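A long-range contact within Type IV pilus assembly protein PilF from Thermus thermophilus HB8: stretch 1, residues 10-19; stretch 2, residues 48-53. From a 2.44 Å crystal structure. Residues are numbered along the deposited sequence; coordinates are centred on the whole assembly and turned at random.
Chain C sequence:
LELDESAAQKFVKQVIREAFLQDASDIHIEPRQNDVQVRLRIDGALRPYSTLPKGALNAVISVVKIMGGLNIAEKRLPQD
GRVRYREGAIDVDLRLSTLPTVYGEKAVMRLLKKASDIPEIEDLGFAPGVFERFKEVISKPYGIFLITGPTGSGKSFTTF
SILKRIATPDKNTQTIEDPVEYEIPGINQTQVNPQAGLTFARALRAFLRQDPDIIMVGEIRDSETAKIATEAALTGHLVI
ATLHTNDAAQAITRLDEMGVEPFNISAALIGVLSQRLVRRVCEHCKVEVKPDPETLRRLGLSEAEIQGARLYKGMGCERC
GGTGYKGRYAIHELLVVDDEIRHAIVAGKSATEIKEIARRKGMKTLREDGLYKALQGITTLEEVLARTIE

Stretch 1 10-19: KFVKQVIREA
Stretch 2 (48-53) PYSTLP

This is a small, side-chain-only packing contact in which one flank of a helix lies antiparallel to a strand, held by two aromatic rings and the aliphatic groups around them, with no hydrogen bond crossing between the stretches.

Residues 10-19 are helical throughout, part of a longer helix, with phi/psi near -65/-43. The i to i+4 ladder includes Val 15 N to Phe 11 O at 3.0 Å and Glu 18 N to Gln 14 O at 2.8 Å. Residues 48-52 lie in a strand that begins earlier in the chain; Pro 48 is at -76/119, and although Tyr 49, at -86/-56, departs from extended values, Ser 50, Thr 51 and Leu 52 return to them at -164/162, -125/155 and -133/144. The two axes run at 173° and approach to 10.8 Å, a spacing that leaves room for side chains but keeps the backbones apart. The register is set by two nearest pairs, running in opposite order along the two stretches: Phe 11 CA lies 9.9 Å from Leu 52 CA, and Val 15 CA lies 8.4 Å from Tyr 49 CA. These helix residues are one turn apart, whereas their partners are three residues apart on the strand.

At the Leu 52 end, Phe 11 points toward the strand with chi1 t (177°) and chi2 81°. Leu 52 points back, with chi1 at -111°, between wells, and chi2 p. Its methyls cover one face of the ring: CD1 comes within 3.4 Å of Phe 11 CE1, and CD2 sits 4.2 Å from the ring centroid, 13° off the normal, in a CH-pi contact. A branched aliphatic side chain suits this place because it can spread two methyls over a flat aromatic surface. Ser 50 OG approaches the ring edge, 4.0 Å from Phe 11 CE1; the short side chain, chi1 150°, fits beside the ring and makes a weak hydrogen bond from OG to Thr 51 O at 3.3 Å. Thr 51 points away from the helix.

Tyr 49 provides the other anchor. With chi1 t (175°) and chi2 64°, it points toward the helix, and its long side chain reaches across to it, roughly at right angles to the helix axis. Val 15, chi1 p, places CG2 3.8 Å from Tyr 49 CE2, a compact apolar contact at a buried helix position. Farther out, the phenol oxygen meets aliphatic parts of polar residues: Glu 18 CG is 3.4 Å and Gln 14 CG 3.9 Å from Tyr 49 OH. Glu 18 (chi1 and chi2 both m) and Gln 14 (both t) thus contribute methylene packing here. In all, 282 Å² is buried, with Tyr 49 and Phe 11 the most covered.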

# COMPACT_ATOMS: atom_id res chain seq x y z
N LYS C 10 9.70 46.42 22.24
CA LYS C 10 10.21 46.87 23.53
C LYS C 10 9.41 46.26 24.67
O LYS C 10 9.96 46.01 25.75
CB LYS C 10 10.17 48.40 23.58
CG LYS C 10 10.45 49.01 24.94
CD LYS C 10 10.53 50.53 24.87
CE LYS C 10 10.81 51.13 26.24
NZ LYS C 10 9.57 51.48 26.95
N PHE C 11 8.12 46.00 24.44
CA PHE C 11 7.31 45.37 25.47
C PHE C 11 7.74 43.92 25.69
O PHE C 11 7.97 43.50 26.83
CB PHE C 11 5.83 45.44 25.09
CG PHE C 11 4.95 44.75 26.07
CD1 PHE C 11 4.57 45.40 27.23
CD2 PHE C 11 4.53 43.44 25.85
CE1 PHE C 11 3.76 44.77 28.16
CE2 PHE C 11 3.74 42.81 26.76
CZ PHE C 11 3.35 43.47 27.93
N VAL C 12 7.83 43.14 24.61
CA VAL C 12 8.23 41.75 24.76
C VAL C 12 9.54 41.68 25.54
O VAL C 12 9.65 40.97 26.54
CB VAL C 12 8.33 41.06 23.38
CG1 VAL C 12 8.80 39.62 23.53
CG2 VAL C 12 7.00 41.08 22.69
N LYS C 13 10.53 42.47 25.12
CA LYS C 13 11.84 42.42 25.77
C LYS C 13 11.75 42.80 27.24
O LYS C 13 12.55 42.33 28.04
CB LYS C 13 12.83 43.32 25.03
CG LYS C 13 13.36 42.69 23.73
CD LYS C 13 14.43 43.54 23.04
CE LYS C 13 14.90 42.88 21.73
NZ LYS C 13 15.86 43.73 20.95
N GLN C 14 10.75 43.59 27.61
CA GLN C 14 10.60 43.96 29.02
C GLN C 14 9.97 42.83 29.83
O GLN C 14 10.42 42.56 30.95
CB GLN C 14 9.76 45.23 29.15
CG GLN C 14 9.78 45.88 30.54
CD GLN C 14 9.10 47.25 30.56
OE1 GLN C 14 8.26 47.56 29.71
NE2 GLN C 14 9.46 48.08 31.54
N VAL C 15 8.94 42.18 29.30
CA VAL C 15 8.30 41.14 30.10
C VAL C 15 9.24 39.96 30.23
O VAL C 15 9.31 39.32 31.29
CB VAL C 15 6.91 40.75 29.53
CG1 VAL C 15 6.99 39.96 28.27
CG2 VAL C 15 6.11 39.96 30.56
N ILE C 16 10.04 39.70 29.20
CA ILE C 16 11.04 38.64 29.30
C ILE C 16 12.13 39.03 30.30
O ILE C 16 12.49 38.23 31.17
CB ILE C 16 11.61 38.28 27.91
CG1 ILE C 16 10.46 38.02 26.93
CG2 ILE C 16 12.57 37.06 28.01
CD1 ILE C 16 10.85 37.28 25.65
N ARG C 17 12.60 40.25 30.24
CA ARG C 17 13.54 40.69 31.23
C ARG C 17 12.96 40.52 32.60
O ARG C 17 13.59 39.98 33.44
CB ARG C 17 13.99 42.12 30.99
CG ARG C 17 15.07 42.57 31.95
CD ARG C 17 15.65 43.92 31.63
NE ARG C 17 14.63 44.97 31.71
CZ ARG C 17 14.10 45.63 30.67
NH1 ARG C 17 14.47 45.38 29.43
NH2 ARG C 17 13.19 46.55 30.91
N GLU C 18 11.74 40.96 32.81
CA GLU C 18 11.13 40.89 34.14
C GLU C 18 10.89 39.45 34.59
O GLU C 18 11.21 39.09 35.73
CB GLU C 18 9.82 41.68 34.16
CG GLU C 18 9.97 43.14 34.54
CD GLU C 18 10.54 43.35 35.93
OE1 GLU C 18 10.56 42.37 36.72
OE2 GLU C 18 10.96 44.50 36.23
N ALA C 19 10.32 38.61 33.71
CA ALA C 19 10.16 37.19 34.03
C ALA C 19 11.48 36.56 34.47
O ALA C 19 11.55 35.88 35.50
CB ALA C 19 9.57 36.43 32.84
N PRO C 48 -1.06 38.97 37.99
CA PRO C 48 -1.22 39.97 36.93
C PRO C 48 -0.00 40.90 36.89
O PRO C 48 0.32 41.58 37.87
CB PRO C 48 -2.49 40.72 37.35
CG PRO C 48 -2.48 40.62 38.89
CD PRO C 48 -1.86 39.27 39.20
N TYR C 49 0.68 40.90 35.74
CA TYR C 49 1.83 41.77 35.49
C TYR C 49 1.39 43.14 34.96
O TYR C 49 1.75 44.17 35.53
CB TYR C 49 2.77 41.11 34.48
CG TYR C 49 3.93 41.99 34.06
CD1 TYR C 49 4.89 42.39 34.99
CD2 TYR C 49 4.08 42.41 32.75
CE1 TYR C 49 5.96 43.18 34.62
CE2 TYR C 49 5.17 43.21 32.37
CZ TYR C 49 6.09 43.59 33.32
OH TYR C 49 7.17 44.39 33.01
N SER C 50 0.64 43.14 33.85
CA SER C 50 0.32 44.34 33.09
C SER C 50 -0.85 44.05 32.16
O SER C 50 -1.18 42.89 31.90
CB SER C 50 1.55 44.83 32.30
OG SER C 50 1.18 45.50 31.12
N THR C 51 -1.49 45.12 31.67
CA THR C 51 -2.52 45.01 30.64
C THR C 51 -2.16 45.89 29.46
O THR C 51 -1.45 46.89 29.59
CB THR C 51 -3.91 45.42 31.12
OG1 THR C 51 -3.97 46.85 31.17
CG2 THR C 51 -4.26 44.83 32.48
N LEU C 52 -2.69 45.51 28.30
CA LEU C 52 -2.42 46.11 27.01
C LEU C 52 -3.74 46.35 26.30
O LEU C 52 -4.67 45.55 26.45
CB LEU C 52 -1.55 45.19 26.16
CG LEU C 52 -0.12 45.62 25.87
CD1 LEU C 52 0.67 45.78 27.16
CD2 LEU C 52 0.53 44.59 24.95
N PRO C 53 -3.87 47.44 25.54
CA PRO C 53 -5.08 47.64 24.75
C PRO C 53 -5.13 46.65 23.60
O PRO C 53 -4.11 46.30 23.01
CB PRO C 53 -4.96 49.08 24.26
CG PRO C 53 -3.50 49.35 24.30
CD PRO C 53 -2.96 48.59 25.47